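Local coordinates for 457aa long hypothetical protein (PDB 2CSU) that is of unknown function but joins a Rossmann-type CoA-binding domain to a flavodoxin-like domain and a ligase-CoA domain of the succinyl-CoA synthetase clan, at residues 312-318 / 438-442; 319-323 / 341-345. One frame throughout, in Å; residues are numbered along the deposited sequence.

Contact 1: 312-318 / 438-442; sequences ELDKRGL and ASAAY
A Schellman motif finishes helix 303-314 of the ligase-CoA domain, and its turn packs on helix 434-450. G317 takes phi 93° and psi -2°, where a CB would jam against the preceding carbonyl oxygen, so glycine fits. L318 N bonds L313 O at 3.0 Å and G317 N bonds D314 O at 2.7 Å in a type I turn. Segment 438-442 is regular helix. L313 CA lies 5.0 Å from A438 CA, and R316 CA 6.4 Å from Y442 CA.

Across the interface the polar contacts are those of R316. With chi1 and chi2 both m and chi3 t, its guanidinium makes a cation-pi stack over one face of the Y442 ring (chi1 t), tilted by 30°, centres 4.7 Å apart. R316 NH2 gives S439 OG a weak hydrogen bond of 3.0 Å; the same hydroxyl is bonded more firmly to E435 O one turn back. Within 312-318, K315 NZ forms a salt bridge with E312 OE1 at 3.1 Å.

L313 and L318 (both m, t) reach with CD methyls to a helix face kept low by alanines 438 and 441: E312 CB meets A438 CB at 3.4 Å, L313 CD2 lies 3.7 Å from A441 CB, and L318 CD1 presses on A441 CB at 3.2 Å.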
ATOM      1  N   GLU A 312     -16.517  -0.410   2.774  1.00 31.61           N
ATOM      2  CA  GLU A 312     -15.892   0.479   1.804  1.00 31.59           C
ATOM      3  C   GLU A 312     -16.749   0.781   0.594  1.00 31.65           C
ATOM      4  O   GLU A 312     -16.736   1.902   0.082  1.00 32.02           O
ATOM      5  CB  GLU A 312     -14.553  -0.096   1.342  1.00 31.43           C
ATOM      6  CG  GLU A 312     -13.461  -0.073   2.402  1.00 32.11           C
ATOM      7  CD  GLU A 312     -13.132   1.341   2.878  1.00 32.02           C
ATOM      8  OE1 GLU A 312     -13.345   2.307   2.114  1.00 32.20           O
ATOM      9  OE2 GLU A 312     -12.643   1.474   4.016  1.00 33.10           O
ATOM     10  N   LEU A 313     -17.477  -0.223   0.122  1.00 32.68           N
ATOM     11  CA  LEU A 313     -18.346  -0.046  -1.033  1.00 33.69           C
ATOM     12  C   LEU A 313     -19.537   0.802  -0.624  1.00 35.78           C
ATOM     13  O   LEU A 313     -20.003   1.669  -1.379  1.00 35.48           O
ATOM     14  CB  LEU A 313     -18.873  -1.395  -1.519  1.00 33.41           C
ATOM     15  CG  LEU A 313     -17.904  -2.444  -2.064  1.00 33.19           C
ATOM     16  CD1 LEU A 313     -18.595  -3.800  -2.113  1.00 33.23           C
ATOM     17  CD2 LEU A 313     -17.452  -2.036  -3.455  1.00 32.30           C
ATOM     18  N   ASP A 314     -20.030   0.539   0.582  1.00 37.61           N
ATOM     19  CA  ASP A 314     -21.230   1.218   1.055  1.00 39.96           C
ATOM     20  C   ASP A 314     -21.032   2.735   1.099  1.00 41.24           C
ATOM     21  O   ASP A 314     -21.770   3.509   0.505  1.00 41.55           O
ATOM     22  CB  ASP A 314     -21.553   0.696   2.455  1.00 40.57           C
ATOM     23  CG  ASP A 314     -22.955   1.138   2.847  1.00 41.34           C
ATOM     24  OD1 ASP A 314     -23.121   2.321   3.147  1.00 40.85           O
ATOM     25  OD2 ASP A 314     -23.859   0.305   2.851  1.00 42.68           O
ATOM     26  N   LYS A 315     -20.011   3.151   1.870  1.00 42.99           N
ATOM     27  CA  LYS A 315     -19.720   4.575   1.973  1.00 45.01           C
ATOM     28  C   LYS A 315     -19.381   5.179   0.608  1.00 45.21           C
ATOM     29  O   LYS A 315     -19.260   6.385   0.437  1.00 44.99           O
ATOM     30  CB  LYS A 315     -18.542   4.754   2.932  1.00 46.71           C
ATOM     31  CG  LYS A 315     -17.193   4.554   2.237  1.00 49.78           C
ATOM     32  CD  LYS A 315     -16.146   3.949   3.172  1.00 52.47           C
ATOM     33  CE  LYS A 315     -15.110   4.979   3.637  1.00 54.16           C
ATOM     34  NZ  LYS A 315     -14.066   4.311   4.412  1.00 55.98           N
ATOM     35  N   ARG A 316     -19.188   4.282  -0.378  1.00 45.46           N
ATOM     36  CA  ARG A 316     -18.874   4.748  -1.724  1.00 45.37           C
ATOM     37  C   ARG A 316     -20.131   4.861  -2.590  1.00 44.91           C
ATOM     38  O   ARG A 316     -20.099   5.337  -3.718  1.00 44.66           O
ATOM     39  CB  ARG A 316     -17.896   3.755  -2.354  1.00 46.43           C
ATOM     40  CG  ARG A 316     -16.438   4.113  -2.068  1.00 47.96           C
ATOM     41  CD  ARG A 316     -15.914   5.196  -3.016  1.00 48.64           C
ATOM     42  NE  ARG A 316     -14.455   5.299  -2.927  1.00 49.39           N
ATOM     43  CZ  ARG A 316     -13.868   6.317  -3.584  1.00 49.66           C
ATOM     44  NH1 ARG A 316     -14.601   7.176  -4.268  1.00 49.65           N
ATOM     45  NH2 ARG A 316     -12.539   6.453  -3.537  1.00 49.68           N
ATOM     46  N   GLY A 317     -21.210   4.414  -1.960  1.00 44.49           N
ATOM     47  CA  GLY A 317     -22.506   4.489  -2.604  1.00 44.30           C
ATOM     48  C   GLY A 317     -22.910   3.249  -3.376  1.00 44.08           C
ATOM     49  O   GLY A 317     -23.993   3.203  -3.947  1.00 43.98           O
ATOM     50  N   LEU A 318     -22.048   2.244  -3.426  1.00 43.86           N
ATOM     51  CA  LEU A 318     -22.403   1.028  -4.131  1.00 44.23           C
ATOM     52  C   LEU A 318     -23.319   0.198  -3.244  1.00 43.72           C
ATOM     53  O   LEU A 318     -23.259   0.291  -2.022  1.00 43.96           O
ATOM     54  CB  LEU A 318     -21.148   0.232  -4.500  1.00 45.14           C
ATOM     55  CG  LEU A 318     -20.436   0.764  -5.746  1.00 45.41           C
ATOM     56  CD1 LEU A 318     -19.173  -0.017  -6.002  1.00 45.46           C
ATOM     57  CD2 LEU A 318     -21.371   0.658  -6.937  1.00 45.48           C
ATOM     58  N   ALA A 438     -12.796  -1.094  -3.629  1.00 21.00           N
ATOM     59  CA  ALA A 438     -14.028  -0.298  -3.533  1.00 22.41           C
ATOM     60  C   ALA A 438     -13.911   0.945  -4.404  1.00 22.62           C
ATOM     61  O   ALA A 438     -14.861   1.331  -5.077  1.00 23.04           O
ATOM     62  CB  ALA A 438     -14.307   0.117  -2.058  1.00 22.57           C
ATOM     63  N   SER A 439     -12.743   1.580  -4.399  1.00 22.67           N
ATOM     64  CA  SER A 439     -12.556   2.769  -5.224  1.00 22.40           C
ATOM     65  C   SER A 439     -12.703   2.421  -6.688  1.00 22.73           C
ATOM     66  O   SER A 439     -13.289   3.181  -7.464  1.00 22.56           O
ATOM     67  CB  SER A 439     -11.173   3.382  -4.989  1.00 23.54           C
ATOM     68  OG  SER A 439     -11.035   3.835  -3.659  1.00 25.88           O
ATOM     69  N   ALA A 440     -12.166   1.263  -7.067  1.00 23.51           N
ATOM     70  CA  ALA A 440     -12.230   0.814  -8.452  1.00 23.64           C
ATOM     71  C   ALA A 440     -13.664   0.542  -8.837  1.00 24.03           C
ATOM     72  O   ALA A 440     -14.101   0.906  -9.932  1.00 23.57           O
ATOM     73  CB  ALA A 440     -11.379  -0.453  -8.650  1.00 23.90           C
ATOM     74  N   ALA A 441     -14.383  -0.119  -7.936  1.00 25.13           N
ATOM     75  CA  ALA A 441     -15.790  -0.448  -8.137  1.00 26.90           C
ATOM     76  C   ALA A 441     -16.581   0.837  -8.339  1.00 28.50           C
ATOM     77  O   ALA A 441     -17.480   0.909  -9.184  1.00 29.56           O
ATOM     78  CB  ALA A 441     -16.319  -1.180  -6.921  1.00 26.31           C
ATOM     79  N   TYR A 442     -16.242   1.846  -7.539  1.00 29.26           N
ATOM     80  CA  TYR A 442     -16.892   3.150  -7.608  1.00 29.64           C
ATOM     81  C   TYR A 442     -16.591   3.833  -8.938  1.00 29.43           C
ATOM     82  O   TYR A 442     -17.485   4.392  -9.566  1.00 29.27           O
ATOM     83  CB  TYR A 442     -16.407   4.049  -6.466  1.00 31.72           C
ATOM     84  CG  TYR A 442     -16.818   5.501  -6.625  1.00 33.81           C
ATOM     85  CD1 TYR A 442     -18.129   5.908  -6.372  1.00 35.24           C
ATOM     86  CD2 TYR A 442     -15.904   6.459  -7.068  1.00 35.14           C
ATOM     87  CE1 TYR A 442     -18.524   7.240  -6.555  1.00 35.26           C
ATOM     88  CE2 TYR A 442     -16.283   7.785  -7.260  1.00 35.90           C
ATOM     89  CZ  TYR A 442     -17.595   8.170  -7.002  1.00 36.01           C
ATOM     90  OH  TYR A 442     -17.980   9.472  -7.209  1.00 36.89           O
TER

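Contact 2: 319-323 / 341-345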
ATOM      1  N   LYS A 319     -24.168  -0.614  -3.859  1.00 43.30           N
ATOM      2  CA  LYS A 319     -25.092  -1.442  -3.101  1.00 43.25           C
ATOM      3  C   LYS A 319     -24.939  -2.931  -3.422  1.00 42.70           C
ATOM      4  O   LYS A 319     -24.560  -3.299  -4.532  1.00 41.43           O
ATOM      5  CB  LYS A 319     -26.529  -0.992  -3.388  1.00 43.93           C
ATOM      6  CG  LYS A 319     -26.816   0.456  -3.021  1.00 44.78           C
ATOM      7  CD  LYS A 319     -26.675   0.700  -1.527  1.00 46.01           C
ATOM      8  CE  LYS A 319     -27.154   2.109  -1.155  1.00 47.15           C
ATOM      9  NZ  LYS A 319     -27.003   2.416   0.304  1.00 46.68           N
ATOM     10  N   LEU A 320     -25.234  -3.776  -2.438  1.00 42.37           N
ATOM     11  CA  LEU A 320     -25.147  -5.228  -2.602  1.00 42.08           C
ATOM     12  C   LEU A 320     -26.381  -5.767  -3.310  1.00 41.69           C
ATOM     13  O   LEU A 320     -27.506  -5.424  -2.958  1.00 41.70           O
ATOM     14  CB  LEU A 320     -25.009  -5.912  -1.243  1.00 41.94           C
ATOM     15  CG  LEU A 320     -23.669  -5.751  -0.522  1.00 41.98           C
ATOM     16  CD1 LEU A 320     -23.776  -6.297   0.897  1.00 42.71           C
ATOM     17  CD2 LEU A 320     -22.584  -6.491  -1.297  1.00 41.89           C
ATOM     18  N   ALA A 321     -26.164  -6.611  -4.311  1.00 41.88           N
ATOM     19  CA  ALA A 321     -27.266  -7.192  -5.066  1.00 42.07           C
ATOM     20  C   ALA A 321     -28.029  -8.242  -4.258  1.00 42.01           C
ATOM     21  O   ALA A 321     -27.536  -8.750  -3.249  1.00 41.24           O
ATOM     22  CB  ALA A 321     -26.738  -7.812  -6.356  1.00 41.52           C
ATOM     23  N   THR A 322     -29.250  -8.540  -4.696  1.00 42.10           N
ATOM     24  CA  THR A 322     -30.069  -9.554  -4.037  1.00 42.12           C
ATOM     25  C   THR A 322     -30.074 -10.710  -5.017  1.00 42.40           C
ATOM     26  O   THR A 322     -30.517 -10.555  -6.155  1.00 41.81           O
ATOM     27  CB  THR A 322     -31.525  -9.088  -3.806  1.00 42.41           C
ATOM     28  OG1 THR A 322     -31.536  -7.910  -2.991  1.00 41.45           O
ATOM     29  CG2 THR A 322     -32.320 -10.186  -3.102  1.00 43.05           C
ATOM     30  N   LEU A 323     -29.559 -11.857  -4.583  1.00 42.78           N
ATOM     31  CA  LEU A 323     -29.473 -13.032  -5.439  1.00 44.50           C
ATOM     32  C   LEU A 323     -30.801 -13.761  -5.619  1.00 45.80           C
ATOM     33  O   LEU A 323     -31.735 -13.558  -4.845  1.00 46.43           O
ATOM     34  CB  LEU A 323     -28.439 -14.005  -4.864  1.00 43.79           C
ATOM     35  CG  LEU A 323     -27.072 -13.409  -4.501  1.00 42.90           C
ATOM     36  CD1 LEU A 323     -26.153 -14.507  -4.005  1.00 41.49           C
ATOM     37  CD2 LEU A 323     -26.475 -12.701  -5.716  1.00 42.45           C
ATOM     38  N   VAL A 341     -24.515 -17.587   1.945  1.00 40.44           N
ATOM     39  CA  VAL A 341     -24.938 -17.572   0.547  1.00 42.05           C
ATOM     40  C   VAL A 341     -25.933 -16.440   0.263  1.00 44.21           C
ATOM     41  O   VAL A 341     -26.676 -16.452  -0.709  1.00 45.14           O
ATOM     42  CB  VAL A 341     -25.578 -18.921   0.224  1.00 41.36           C
ATOM     43  CG1 VAL A 341     -24.556 -20.038   0.413  1.00 40.52           C
ATOM     44  CG2 VAL A 341     -26.765 -19.167   1.136  1.00 40.97           C
ATOM     45  N   LYS A 342     -25.961 -15.454   1.180  1.00 46.36           N
ATOM     46  CA  LYS A 342     -26.793 -14.280   0.945  1.00 48.34           C
ATOM     47  C   LYS A 342     -26.073 -13.255   0.065  1.00 49.07           C
ATOM     48  O   LYS A 342     -25.281 -13.593  -0.803  1.00 49.53           O
ATOM     49  CB  LYS A 342     -27.135 -13.659   2.301  1.00 50.36           C
ATOM     50  CG  LYS A 342     -25.954 -13.700   3.271  1.00 51.78           C
ATOM     51  CD  LYS A 342     -26.124 -12.729   4.441  1.00 53.60           C
ATOM     52  CE  LYS A 342     -24.789 -12.378   5.109  1.00 54.38           C
ATOM     53  NZ  LYS A 342     -24.919 -11.115   5.832  1.00 55.25           N
ATOM     54  N   ASN A 343     -26.400 -11.968   0.302  1.00 49.27           N
ATOM     55  CA  ASN A 343     -25.827 -10.890  -0.503  1.00 49.02           C
ATOM     56  C   ASN A 343     -24.321 -11.065  -0.752  1.00 47.29           C
ATOM     57  O   ASN A 343     -23.848 -11.007  -1.883  1.00 47.74           O
ATOM     58  CB  ASN A 343     -26.088  -9.566   0.214  1.00 50.63           C
ATOM     59  CG  ASN A 343     -27.558  -9.239   0.168  1.00 52.30           C
ATOM     60  OD1 ASN A 343     -28.047  -8.354   0.865  1.00 52.73           O
ATOM     61  ND2 ASN A 343     -28.275  -9.975  -0.697  1.00 53.08           N
ATOM     62  N   PRO A 344     -23.552 -11.194   0.354  1.00 44.99           N
ATOM     63  CA  PRO A 344     -22.149 -11.564   0.274  1.00 42.92           C
ATOM     64  C   PRO A 344     -21.969 -13.082   0.415  1.00 40.81           C
ATOM     65  O   PRO A 344     -22.422 -13.708   1.366  1.00 41.25           O
ATOM     66  CB  PRO A 344     -21.465 -10.853   1.439  1.00 42.97           C
ATOM     67  CG  PRO A 344     -22.513 -10.657   2.534  1.00 44.02           C
ATOM     68  CD  PRO A 344     -23.891 -10.950   1.751  1.00 44.42           C
ATOM     69  N   VAL A 345     -21.309 -13.684  -0.595  1.00 38.91           N
ATOM     70  CA  VAL A 345     -21.127 -15.135  -0.564  1.00 37.40           C
ATOM     71  C   VAL A 345     -19.808 -15.539   0.106  1.00 36.41           C
ATOM     72  O   VAL A 345     -18.722 -15.334  -0.422  1.00 36.48           O
ATOM     73  CB  VAL A 345     -21.166 -15.665  -1.997  1.00 37.05           C
ATOM     74  CG1 VAL A 345     -20.849 -17.159  -2.003  1.00 36.51           C
ATOM     75  CG2 VAL A 345     -22.545 -15.448  -2.594  1.00 36.72           C
TER
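V341 opens the second segment, the tight connection of a small beta hairpin in which strand 340-341 pairs antiparallel with 344-346 at the edge of the sheet, beside the exit of strand 319-320; V341 O lies 3.9 Å from L323 CD1. L323 CD1 comes closer to the next carbonyl, K342 O at 3.4 Å, while the CA-to-CB bond of K342 points away, which suits an exposed, charged side chain. N343 marks the nearest backbone approach, its CA 5.7 Å from T322 CA, and gives up more surface here than any other residue of either segment. Its short amide side chain fits beside the A321 and T322 backbone, chi1 of -70° (m) bringing N343 ND2 to 2.9 Å from A321 O at an angle too poor for a hydrogen bond; N343 ND2 to T322 CA is 3.8 Å, and N343 CB touches L320 CD1 at 4.1 Å. P344 turns its CB away, and the chain passes into strand 344-346, where branched, compact V345 suits a buried position, V345 CG2 meeting L323 CD1 at 4.0 Å. Around them, L323 and V345 pack on L363 of helix 353-365, I328 and L331 of helix 325-334 lie against V341, and strand 295-300 pairs in parallel with both 319-320 and 344-346.

Overall arrangement
Contacts 1 and 2 follow one another along the chain, L318 closing a segment of the first and K319 opening one of the second, with their centres about 15 Å apart. Together they trace successive steps of one alpha/beta domain: strand 295-300, helix 303-314 and strand 319-320 form a beta-alpha-beta crossover, and helix 325-334 then leads, through strand 340-341, to strand 344-346, also parallel to 295-300. Contact 2 is local, with 17 residues between its segments, and nests inside the 119-residue loop that contact 1 closes with helix 434-450 near the C-terminus. The centre of contact 1 lies about 20 Å, and that of contact 2 about 31 Å, from the centre of the chain, on the same side.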